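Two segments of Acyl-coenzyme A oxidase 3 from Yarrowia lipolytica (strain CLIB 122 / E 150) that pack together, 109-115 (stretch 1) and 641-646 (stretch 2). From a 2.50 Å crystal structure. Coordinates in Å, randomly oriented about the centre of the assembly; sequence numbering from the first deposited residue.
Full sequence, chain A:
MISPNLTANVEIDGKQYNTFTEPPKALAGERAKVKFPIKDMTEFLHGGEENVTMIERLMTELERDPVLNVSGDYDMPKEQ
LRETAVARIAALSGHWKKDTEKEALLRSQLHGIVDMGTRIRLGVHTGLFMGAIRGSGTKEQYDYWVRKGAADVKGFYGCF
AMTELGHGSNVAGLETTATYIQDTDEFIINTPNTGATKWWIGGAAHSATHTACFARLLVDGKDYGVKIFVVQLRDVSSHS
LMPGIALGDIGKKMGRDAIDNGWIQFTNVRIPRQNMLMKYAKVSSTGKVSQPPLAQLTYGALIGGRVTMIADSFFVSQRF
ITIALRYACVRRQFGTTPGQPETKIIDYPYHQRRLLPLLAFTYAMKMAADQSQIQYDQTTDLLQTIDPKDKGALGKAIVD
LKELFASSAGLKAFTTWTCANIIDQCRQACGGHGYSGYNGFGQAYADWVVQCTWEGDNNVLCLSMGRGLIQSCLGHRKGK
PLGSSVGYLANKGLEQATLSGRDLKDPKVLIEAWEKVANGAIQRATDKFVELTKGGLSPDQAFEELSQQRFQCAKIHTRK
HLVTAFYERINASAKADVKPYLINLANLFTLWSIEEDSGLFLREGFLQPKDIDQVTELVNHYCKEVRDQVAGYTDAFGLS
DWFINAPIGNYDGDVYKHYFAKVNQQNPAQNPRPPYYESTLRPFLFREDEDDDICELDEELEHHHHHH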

# COMPACT_ATOMS: atom_id res chain seq x y z
N GLN A 109 9.24 14.21 16.17
CA GLN A 109 8.63 14.11 14.83
C GLN A 109 9.70 14.03 13.72
O GLN A 109 9.60 13.28 12.74
CB GLN A 109 7.77 15.34 14.54
CG GLN A 109 6.41 15.46 15.20
CD GLN A 109 5.70 16.77 14.77
OE1 GLN A 109 6.23 17.89 14.98
NE2 GLN A 109 4.53 16.64 14.15
N LEU A 110 10.72 14.86 13.87
CA LEU A 110 11.89 14.77 13.01
C LEU A 110 12.53 13.36 13.03
O LEU A 110 12.93 12.85 12.00
CB LEU A 110 12.92 15.83 13.41
CG LEU A 110 12.48 17.30 13.20
CD1 LEU A 110 13.39 18.20 14.00
CD2 LEU A 110 12.48 17.66 11.72
N HIS A 111 12.61 12.76 14.21
CA HIS A 111 13.22 11.46 14.40
C HIS A 111 12.36 10.38 13.77
O HIS A 111 12.90 9.34 13.39
CB HIS A 111 13.37 11.17 15.90
CG HIS A 111 14.17 9.94 16.21
ND1 HIS A 111 13.86 9.10 17.25
CD2 HIS A 111 15.26 9.41 15.60
CE1 HIS A 111 14.76 8.13 17.30
NE2 HIS A 111 15.60 8.29 16.30
N GLY A 112 11.04 10.64 13.71
CA GLY A 112 10.06 9.78 13.07
C GLY A 112 10.16 9.71 11.56
O GLY A 112 9.57 8.86 10.94
N ILE A 113 10.90 10.63 10.96
CA ILE A 113 11.23 10.55 9.54
C ILE A 113 12.05 9.30 9.19
O ILE A 113 11.91 8.75 8.12
CB ILE A 113 12.00 11.80 9.08
CG1 ILE A 113 11.16 13.06 9.36
CG2 ILE A 113 12.33 11.74 7.58
CD1 ILE A 113 11.91 14.38 9.21
N VAL A 114 12.89 8.85 10.10
CA VAL A 114 13.69 7.63 9.90
C VAL A 114 13.58 6.51 10.93
O VAL A 114 13.95 5.38 10.65
CB VAL A 114 15.15 7.98 9.76
CG1 VAL A 114 15.35 8.68 8.43
CG2 VAL A 114 15.65 8.85 10.91
N ASP A 115 13.01 6.78 12.10
CA ASP A 115 12.78 5.71 13.08
C ASP A 115 11.38 5.85 13.69
O ASP A 115 11.17 6.55 14.65
CB ASP A 115 13.92 5.75 14.14
CG ASP A 115 13.90 4.56 15.05
OD1 ASP A 115 12.92 3.80 14.94
OD2 ASP A 115 14.84 4.40 15.89
N ASP A 641 21.50 13.50 3.93
CA ASP A 641 21.47 12.18 3.43
C ASP A 641 21.09 11.20 4.57
O ASP A 641 20.51 10.15 4.34
CB ASP A 641 22.82 11.83 2.84
CG ASP A 641 23.08 12.47 1.49
OD1 ASP A 641 22.14 13.00 0.87
OD2 ASP A 641 24.25 12.40 1.03
N TRP A 642 21.41 11.56 5.81
CA TRP A 642 21.06 10.70 6.93
C TRP A 642 19.55 10.55 7.07
O TRP A 642 19.10 9.42 7.34
CB TRP A 642 21.68 11.27 8.19
CG TRP A 642 21.60 10.41 9.45
CD1 TRP A 642 22.54 9.52 9.89
CD2 TRP A 642 20.55 10.42 10.44
NE1 TRP A 642 22.13 8.99 11.06
CE2 TRP A 642 20.92 9.52 11.43
CE3 TRP A 642 19.33 11.10 10.56
CZ2 TRP A 642 20.12 9.26 12.55
CZ3 TRP A 642 18.52 10.86 11.70
CH2 TRP A 642 18.93 9.95 12.68
N PHE A 643 18.78 11.64 6.84
CA PHE A 643 17.27 11.62 6.91
C PHE A 643 16.62 10.97 5.70
O PHE A 643 15.53 10.37 5.80
CB PHE A 643 16.65 13.02 7.13
CG PHE A 643 16.76 13.51 8.53
CD1 PHE A 643 15.82 13.17 9.47
CD2 PHE A 643 17.86 14.24 8.94
CE1 PHE A 643 15.95 13.59 10.80
CE2 PHE A 643 18.00 14.67 10.25
CZ PHE A 643 17.04 14.34 11.18
N ILE A 644 17.28 11.13 4.56
CA ILE A 644 16.87 10.50 3.34
C ILE A 644 16.98 9.00 3.45
O ILE A 644 16.10 8.28 3.04
CB ILE A 644 17.74 11.01 2.18
CG1 ILE A 644 17.44 12.48 1.91
CG2 ILE A 644 17.55 10.18 0.92
CD1 ILE A 644 16.17 12.72 1.17
N ASN A 645 18.10 8.54 3.99
CA ASN A 645 18.33 7.14 4.31
C ASN A 645 18.03 6.22 3.15
O ASN A 645 17.47 5.16 3.33
CB ASN A 645 17.59 6.72 5.57
CG ASN A 645 18.24 5.55 6.28
OD1 ASN A 645 17.64 4.92 7.11
ND2 ASN A 645 19.47 5.26 5.94
N ALA A 646 18.37 6.65 1.95
CA ALA A 646 18.25 5.84 0.76
C ALA A 646 19.33 6.27 -0.22
O ALA A 646 19.45 7.45 -0.49
CB ALA A 646 16.88 6.00 0.16

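The closest approach of this contact sets a methyl against a carbonyl: Val114 CG1 lies 3.1 Å from Phe643 O, tight for a carbon that cannot serve as a conventional donor. No hydrogen bond joins the two stretches, whose touching residues are at least 528 positions apart in sequence; they bury 279 Å² between them through apolar packing and carbon-to-carbonyl contacts. The closest CA atoms are those of Val114 and Phe643, 6.1 Å apart. Val114 points its CB toward stretch 2 and sits among three residues. Val114 CG2 meets Trp642 CZ3 at 3.6 Å, approaching the indole obliquely, while Val114 CG1 also reaches Asn645 CB at 4.1 Å. Asn645, with positive phi, is the first residue to leave the helix of stretch 2, yet its N still bonds to Asp641 O (2.9 Å). The Phe643 side chain starts out sideways, but its ring ends against stretch 1 edge-on. Leu110 O lies near the ring plane, 3.3 Å from Phe643 CE1, where the slightly positive ring hydrogens suit a carbonyl oxygen; that same oxygen accepts a hydrogen bond from Ile113 N (3.2 Å). Ile113 CB packs at the same edge, 4.1 Å from Phe643 CD1. Within stretch 1, Asp115 N donates to His111 O (2.9 Å), and the Asp115 side chain caps the following helix.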